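Local coordinates for protein metallophosphoesterase (Sphaerobacter thermophilus, PDB 3RQZ) that binds two zinc ions and probably hydrolyses phosphoester bonds as a calcineurin-like metallophosphoesterase of the YfcE family, at residues H117-P120 / R121-I124; I128-A131 / R132-A135; L136-P139 / A140-T143; L98-L101 / E102-P105. One frame throughout, in Å; residues are numbered along the deposited sequence.

Contact 1: H117-P120 / R121-I124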
# COMPACT_ATOMS: atom_id res chain seq x y z
N HIS A 117 -6.34 -2.67 4.35
CA HIS A 117 -5.59 -1.49 4.07
C HIS A 117 -5.07 -0.84 5.35
O HIS A 117 -3.93 -0.38 5.40
CB HIS A 117 -6.47 -0.48 3.32
CG HIS A 117 -5.75 0.79 3.01
ND1 HIS A 117 -4.71 0.83 2.11
CD2 HIS A 117 -5.90 2.05 3.49
CE1 HIS A 117 -4.24 2.07 2.05
NE2 HIS A 117 -4.96 2.83 2.87
N GLY A 118 -5.93 -0.74 6.34
CA GLY A 118 -5.62 0.04 7.55
C GLY A 118 -5.43 -0.87 8.75
O GLY A 118 -4.30 -1.13 9.19
N SER A 119 -6.52 -1.39 9.30
CA SER A 119 -6.37 -2.26 10.45
C SER A 119 -7.48 -3.30 10.48
O SER A 119 -8.56 -3.09 9.89
CB SER A 119 -6.38 -1.44 11.74
OG SER A 119 -7.71 -1.28 12.18
N PRO A 120 -7.25 -4.44 11.15
CA PRO A 120 -8.37 -5.39 11.16
C PRO A 120 -9.58 -4.94 11.99
O PRO A 120 -10.71 -5.44 11.77
CB PRO A 120 -7.74 -6.70 11.67
CG PRO A 120 -6.47 -6.31 12.29
CD PRO A 120 -5.99 -5.10 11.56
N ARG A 121 -9.41 -3.97 12.89
CA ARG A 121 -10.58 -3.35 13.54
C ARG A 121 -11.37 -2.47 12.58
O ARG A 121 -12.62 -2.50 12.57
CB ARG A 121 -10.21 -2.50 14.77
CG ARG A 121 -9.61 -3.26 15.91
CD ARG A 121 -9.81 -2.50 17.20
NE ARG A 121 -9.11 -1.22 17.15
CZ ARG A 121 -9.07 -0.37 18.17
NH1 ARG A 121 -8.43 0.78 18.04
NH2 ARG A 121 -9.66 -0.69 19.31
N HIS A 122 -10.63 -1.65 11.82
CA HIS A 122 -11.23 -0.67 10.90
C HIS A 122 -10.51 -0.70 9.57
O HIS A 122 -9.62 0.11 9.34
CB HIS A 122 -11.14 0.73 11.53
CG HIS A 122 -11.72 0.78 12.91
ND1 HIS A 122 -13.08 0.73 13.13
CD2 HIS A 122 -11.14 0.85 14.13
CE1 HIS A 122 -13.31 0.79 14.43
NE2 HIS A 122 -12.15 0.87 15.06
N PRO A 123 -10.89 -1.64 8.69
CA PRO A 123 -10.12 -1.99 7.50
C PRO A 123 -9.65 -0.82 6.64
O PRO A 123 -8.50 -0.81 6.18
CB PRO A 123 -11.07 -2.92 6.73
CG PRO A 123 -11.87 -3.57 7.76
CD PRO A 123 -11.98 -2.62 8.92
N ILE A 124 -10.53 0.15 6.40
CA ILE A 124 -10.23 1.25 5.46
C ILE A 124 -9.44 2.37 6.13
O ILE A 124 -8.68 3.10 5.48
CB ILE A 124 -11.57 1.86 4.89
CG1 ILE A 124 -12.33 0.82 4.07
CG2 ILE A 124 -11.33 3.06 4.04
CD1 ILE A 124 -11.42 -0.08 3.33
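G118 N donates to P123 O over 2.6 Å as 121-124 doubles back on 117-120, their end-to-end directions 163° apart, and a weak second rung runs from S119 N to H122 O (3.4 Å). P120 and R121 take the corners of the turn, with backbone angles in the helical region, as at the corners of type I or III turns. The side chain of S119 ties the two limbs of the turn together. With chi1 at 88°, OG is set between its own backbone N and carbonyl carbon, and from there it accepts H122 N at 3.0 Å in a fairly straight bond (163° at the hydrogen). The same OG is hydrogen-bonded to E126, which also forms a salt bridge with R121. If S119 were an alanine, H122 N would probably lose its acceptor and E126 one of its partners, and the turn would be less firmly closed. P123 CA lies 3.1 Å from S119 O in a CA-H...O contact, while P123 N, having no hydrogen, can make no bond to that oxygen. H117 reaches the far end of the turn: its CD2 meets I124 O at the ring edge, near the ring plane, at 3.6 Å. The buried I124 O has no hydrogen-bonding partner. H117 ND1 is hydrogen-bonded to L35 O, and the ring lies about 3 Å, nearest atoms, from a zinc ion and from the side chains of the zinc ligands D11 and D37. A histidine-glycine pair directly after a beta strand at the metals is consistent with the metal-site signature of calcineurin-like phosphoesterases.

Contact 2: I128-A131 / R132-A135; sequences IYNA and RIAA
N130 reaches I133 because a chi1 of 61° tucks its CG in over its own backbone, and a small chi2 of 22° then turns OD1 onto the first turn of the helix. OD1 accepts I133 N at 3.1 Å in a nearly straight bond (166° at the hydrogen), the donor tilted somewhat from the carbonyl plane; CG1 of I133 packs against the same oxygen at 3.5 Å. The backbone continues the pattern: N130 O takes A134 N at 3.1 Å, and A131 O takes A135 N at 2.7 Å. One amide therefore occupies an early N-H that has no helical carbonyl before it, while the main chain starts regular bonding. R132 is bent at chi3, and its guanidinium is turned steeply against the N130 amide. ND2 and NH1, both donors, make no bond to each other, and as the arginine was deposited in two conformers their proximity is doubtful. Beside the cap, apolar groups meet. CG2 of I128 lies 4.1 Å from CB of A134, and its CG1 lies 4.3 Å from CG2 of I133. The same isoleucine also packs on S119 and P120, linking the helix start to the loop 117-124, whose H117 lies beside the zinc ions. The arrangement is an asparagine N-cap opening helix 131-137.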
# COMPACT_ATOMS: atom_id res chain seq x y z
N ILE A 128 -1.95 1.79 11.95
CA ILE A 128 -1.22 1.08 13.00
C ILE A 128 0.24 1.50 12.96
O ILE A 128 0.97 1.13 12.04
CB ILE A 128 -1.29 -0.45 12.81
CG1 ILE A 128 -2.75 -0.90 12.68
CG2 ILE A 128 -0.48 -1.13 13.98
CD1 ILE A 128 -2.98 -2.45 12.56
N TYR A 129 0.66 2.29 13.95
CA TYR A 129 2.06 2.74 13.99
C TYR A 129 2.69 2.70 15.38
O TYR A 129 3.82 3.20 15.57
CB TYR A 129 2.23 4.14 13.37
CG TYR A 129 1.29 5.17 13.97
CD1 TYR A 129 1.55 5.74 15.23
CD2 TYR A 129 0.15 5.57 13.29
CE1 TYR A 129 0.70 6.68 15.79
CE2 TYR A 129 -0.73 6.52 13.85
CZ TYR A 129 -0.45 7.07 15.09
OH TYR A 129 -1.29 8.00 15.66
N ASN A 130 1.97 2.16 16.36
CA ASN A 130 2.54 1.99 17.70
C ASN A 130 2.04 0.70 18.37
O ASN A 130 1.15 0.01 17.84
CB ASN A 130 2.32 3.25 18.58
CG ASN A 130 0.82 3.57 18.80
OD1 ASN A 130 -0.03 2.70 18.67
ND2 ASN A 130 0.51 4.83 19.11
N ALA A 131 2.61 0.37 19.53
CA ALA A 131 2.24 -0.88 20.21
C ALA A 131 0.79 -0.91 20.73
O ALA A 131 0.12 -1.95 20.66
CB ALA A 131 3.23 -1.20 21.34
N ARG A 132 0.34 0.24 21.24
CA ARG A 132 -1.01 0.44 21.78
C ARG A 132 -2.09 -0.01 20.80
O ARG A 132 -2.96 -0.83 21.12
CB ARG A 132 -1.20 1.94 22.11
CG ARG A 132 -2.38 2.27 23.00
CD ARG A 132 -2.33 3.75 23.39
NE ARG A 132 -0.95 4.21 23.46
CZ ARG A 132 -0.40 5.08 22.63
NH1 ARG A 132 -1.13 5.63 21.67
NH2 ARG A 132 0.87 5.42 22.76
N ILE A 133 -2.02 0.52 19.58
CA ILE A 133 -2.99 0.24 18.53
C ILE A 133 -2.74 -1.18 18.00
O ILE A 133 -3.69 -1.91 17.77
CB ILE A 133 -3.05 1.35 17.44
CG1 ILE A 133 -3.43 2.72 18.05
CG2 ILE A 133 -4.00 0.97 16.29
CD1 ILE A 133 -4.87 2.76 18.79
N ALA A 134 -1.48 -1.59 17.90
CA ALA A 134 -1.19 -2.98 17.45
C ALA A 134 -1.84 -3.97 18.39
O ALA A 134 -2.50 -4.94 17.96
CB ALA A 134 0.33 -3.23 17.38
N ALA A 135 -1.69 -3.70 19.69
CA ALA A 135 -2.25 -4.53 20.75
C ALA A 135 -3.76 -4.68 20.64
O ALA A 135 -4.30 -5.77 20.82
CB ALA A 135 -1.82 -3.96 22.15

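Contact 3: L136-P139 / A140-T143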
# COMPACT_ATOMS: atom_id res chain seq x y z
N LEU A 136 -4.44 -3.59 20.31
CA LEU A 136 -5.89 -3.61 20.15
C LEU A 136 -6.31 -4.40 18.90
O LEU A 136 -7.47 -4.80 18.76
CB LEU A 136 -6.44 -2.17 20.14
CG LEU A 136 -6.37 -1.39 21.48
CD1 LEU A 136 -6.38 0.13 21.28
CD2 LEU A 136 -7.46 -1.81 22.49
N ASN A 137 -5.36 -4.64 18.00
CA ASN A 137 -5.66 -5.24 16.69
C ASN A 137 -5.38 -6.73 16.57
O ASN A 137 -5.98 -7.41 15.72
CB ASN A 137 -5.00 -4.44 15.56
CG ASN A 137 -5.89 -3.35 15.05
OD1 ASN A 137 -6.86 -3.62 14.34
ND2 ASN A 137 -5.59 -2.10 15.40
N PHE A 138 -4.51 -7.24 17.43
CA PHE A 138 -4.24 -8.69 17.47
C PHE A 138 -5.46 -9.55 17.77
O PHE A 138 -5.63 -10.58 17.13
CB PHE A 138 -3.05 -9.02 18.38
CG PHE A 138 -1.72 -8.85 17.69
CD1 PHE A 138 -1.25 -9.83 16.81
CD2 PHE A 138 -0.93 -7.71 17.92
CE1 PHE A 138 -0.03 -9.67 16.13
CE2 PHE A 138 0.30 -7.56 17.26
CZ PHE A 138 0.76 -8.56 16.37
N PRO A 139 -6.35 -9.12 18.70
CA PRO A 139 -7.62 -9.86 18.87
C PRO A 139 -8.59 -9.72 17.70
O PRO A 139 -9.53 -10.53 17.59
CB PRO A 139 -8.23 -9.25 20.15
CG PRO A 139 -7.08 -8.53 20.85
CD PRO A 139 -6.19 -8.05 19.70
N ALA A 140 -8.37 -8.73 16.84
CA ALA A 140 -9.26 -8.43 15.70
C ALA A 140 -9.02 -9.28 14.42
O ALA A 140 -9.76 -9.16 13.45
CB ALA A 140 -9.23 -6.91 15.37
N PHE A 141 -7.99 -10.12 14.42
CA PHE A 141 -7.82 -11.10 13.36
C PHE A 141 -7.44 -12.42 14.00
O PHE A 141 -6.89 -12.42 15.11
CB PHE A 141 -6.82 -10.65 12.28
CG PHE A 141 -5.38 -10.62 12.73
CD1 PHE A 141 -4.88 -9.54 13.46
CD2 PHE A 141 -4.52 -11.67 12.42
CE1 PHE A 141 -3.52 -9.49 13.87
CE2 PHE A 141 -3.17 -11.66 12.81
CZ PHE A 141 -2.66 -10.56 13.55
N ASP A 142 -7.72 -13.52 13.32
CA ASP A 142 -7.58 -14.85 13.91
C ASP A 142 -6.65 -15.76 13.06
O ASP A 142 -6.73 -16.97 13.11
CB ASP A 142 -8.97 -15.48 14.10
CG ASP A 142 -9.79 -15.52 12.80
OD1 ASP A 142 -9.27 -15.19 11.72
OD2 ASP A 142 -10.99 -15.90 12.86
N THR A 143 -5.79 -15.15 12.26
CA THR A 143 -4.82 -15.89 11.48
C THR A 143 -3.43 -15.61 12.09
O THR A 143 -3.28 -14.66 12.85
CB THR A 143 -4.84 -15.43 10.02
OG1 THR A 143 -4.77 -14.00 9.98
CG2 THR A 143 -6.12 -15.88 9.33
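F138 and F141 form a local aromatic contact round a three-residue turn that follows the weakly bonded last part of helix 131-137, on the way to strand 145-147. The two rings lie side by side and point the same way, but their planes are 42° apart and their centroids 5.6 Å, an oblique pairing in which CD1 of F138 meets CZ of F141 at 3.6 Å. The turn itself is marked by A140 N bonding to N137 O at 3.0 Å, a bent bond whose donor stands well above the carbonyl plane. Such an i to i+3 bond is tighter than an alpha-helical one, and P139 brings no N-H to the series. N137 O also meets CD1 of F141, at the ring edge, 3.3 Å away; a chi1 of 70° folds the F141 ring back to it. F138 O and F141 O come within 3.0 Å although both are acceptors, an approach probably made tolerable by R183, whose guanidinium donates to both carbonyls and to T143 O and makes a cation-pi contact with the F141 ring. Both polar atoms of the N137 side chain have partners: OD1 accepts R121 N, and ND2 donates to I133 O and E126. Both phenylalanines pack on I185 of strand 184-188, F138 also on helix 159-163. This is a helix-to-strand connection: a tight turn follows the helix, and the two aromatic rings pack it against strand 184-188 of the sheet that also contains strand 145-147.

Contact 4: L98-L101 / E102-P105; sequences LQYL and ESLP
L104 sets its CD2 over one face of the Y100 ring, 3.6 Å above the plane and offset toward the rim. The methyl lies 26° off the ring normal, a CH-pi contact closest to CZ. Y100 points this way because its CG is anti to the backbone N (chi1 175°). Its carbonyl is gripped twice by S103, through OG at 2.7 Å and through N at 3.0 Å, the latter from above the carbonyl plane. L104 N then bonds to L101 O at 3.2 Å. These three-residue steps follow the regular E102 N to L98 O bond of 2.9 Å, and S103 N keeps a weak bond to Q99 O. CD1 of L104 also touches CD2 of L101 at 4.2 Å. With an alanine for Y100, L104 is likely to lose the ring face beneath its methyl, and S60 OG the phenol hydrogen-bonded to it. Further out, Y100 packs on V49, V52 and R53 of helix 45-55, while L101 rests on I38 and I70. The last part of helix 95-103 is thus laid against helix 45-55 and tied to strand 59-60 by S60, with P105 bonded through its backbone to I62 as the chain leads into strand 107-110.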
# COMPACT_ATOMS: atom_id res chain seq x y z
N LEU A 98 -13.64 2.57 -12.25
CA LEU A 98 -14.67 2.69 -11.21
C LEU A 98 -15.28 1.33 -10.85
O LEU A 98 -15.43 1.02 -9.68
CB LEU A 98 -15.76 3.70 -11.64
CG LEU A 98 -15.14 5.11 -11.84
CD1 LEU A 98 -16.07 6.02 -12.68
CD2 LEU A 98 -14.79 5.72 -10.47
N GLN A 99 -15.63 0.53 -11.85
CA GLN A 99 -16.21 -0.80 -11.59
C GLN A 99 -15.24 -1.70 -10.84
O GLN A 99 -15.62 -2.44 -9.94
CB GLN A 99 -16.63 -1.49 -12.90
CG GLN A 99 -17.85 -0.87 -13.57
CD GLN A 99 -18.04 -1.43 -14.97
OE1 GLN A 99 -17.54 -2.50 -15.28
NE2 GLN A 99 -18.76 -0.70 -15.82
N TYR A 100 -13.97 -1.63 -11.21
CA TYR A 100 -13.01 -2.47 -10.53
C TYR A 100 -12.86 -2.08 -9.05
O TYR A 100 -12.86 -2.93 -8.16
CB TYR A 100 -11.63 -2.42 -11.23
CG TYR A 100 -10.58 -3.18 -10.46
CD1 TYR A 100 -10.56 -4.58 -10.48
CD2 TYR A 100 -9.58 -2.50 -9.75
CE1 TYR A 100 -9.59 -5.31 -9.76
CE2 TYR A 100 -8.61 -3.20 -9.03
CZ TYR A 100 -8.62 -4.62 -9.04
OH TYR A 100 -7.65 -5.33 -8.35
N LEU A 101 -12.66 -0.79 -8.80
CA LEU A 101 -12.51 -0.29 -7.43
C LEU A 101 -13.75 -0.59 -6.60
O LEU A 101 -13.61 -1.02 -5.46
CB LEU A 101 -12.16 1.19 -7.39
CG LEU A 101 -10.79 1.54 -7.99
CD1 LEU A 101 -10.67 3.04 -8.01
CD2 LEU A 101 -9.59 0.88 -7.25
N GLU A 102 -14.94 -0.40 -7.18
CA GLU A 102 -16.19 -0.72 -6.52
C GLU A 102 -16.30 -2.19 -6.16
O GLU A 102 -17.02 -2.56 -5.22
CB GLU A 102 -17.40 -0.31 -7.39
CG GLU A 102 -17.58 1.21 -7.45
CD GLU A 102 -18.49 1.71 -8.59
OE1 GLU A 102 -19.15 0.88 -9.27
OE2 GLU A 102 -18.55 2.94 -8.82
N SER A 103 -15.57 -3.05 -6.88
CA SER A 103 -15.73 -4.48 -6.63
C SER A 103 -14.92 -4.95 -5.44
O SER A 103 -15.19 -6.05 -4.92
CB SER A 103 -15.37 -5.28 -7.89
OG SER A 103 -13.95 -5.35 -8.08
N LEU A 104 -13.95 -4.14 -4.99
CA LEU A 104 -12.93 -4.62 -4.07
C LEU A 104 -13.47 -4.80 -2.65
O LEU A 104 -14.24 -3.96 -2.17
CB LEU A 104 -11.65 -3.75 -4.07
CG LEU A 104 -10.90 -3.59 -5.40
CD1 LEU A 104 -9.59 -2.80 -5.18
CD2 LEU A 104 -10.54 -4.94 -6.04
N PRO A 105 -13.08 -5.89 -1.99
CA PRO A 105 -13.42 -6.12 -0.60
C PRO A 105 -12.55 -5.22 0.29
O PRO A 105 -11.48 -4.73 -0.13
CB PRO A 105 -13.03 -7.59 -0.42
CG PRO A 105 -11.76 -7.71 -1.26
CD PRO A 105 -12.13 -6.90 -2.49

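How the contacts relate
Contacts 1, 2 and 3 touch one another, while contact 4 stands apart, its centre about 17 Å from that of contact 1 and farther from the others. Contact 1 is the most buried and the nearest to zinc; the other three are only partly buried. Contacts 2 and 3 share helix 131-137: a polar cap opens it, and aromatic packing lies near its last residues. Contact 1 packs on I128, just ahead of that helix, and on I133 within it through R121, and meets N137 near its other end. Contact 4 also lies late in a helix, but with a serine-gripped carbonyl and a leucine-on-tyrosine contact.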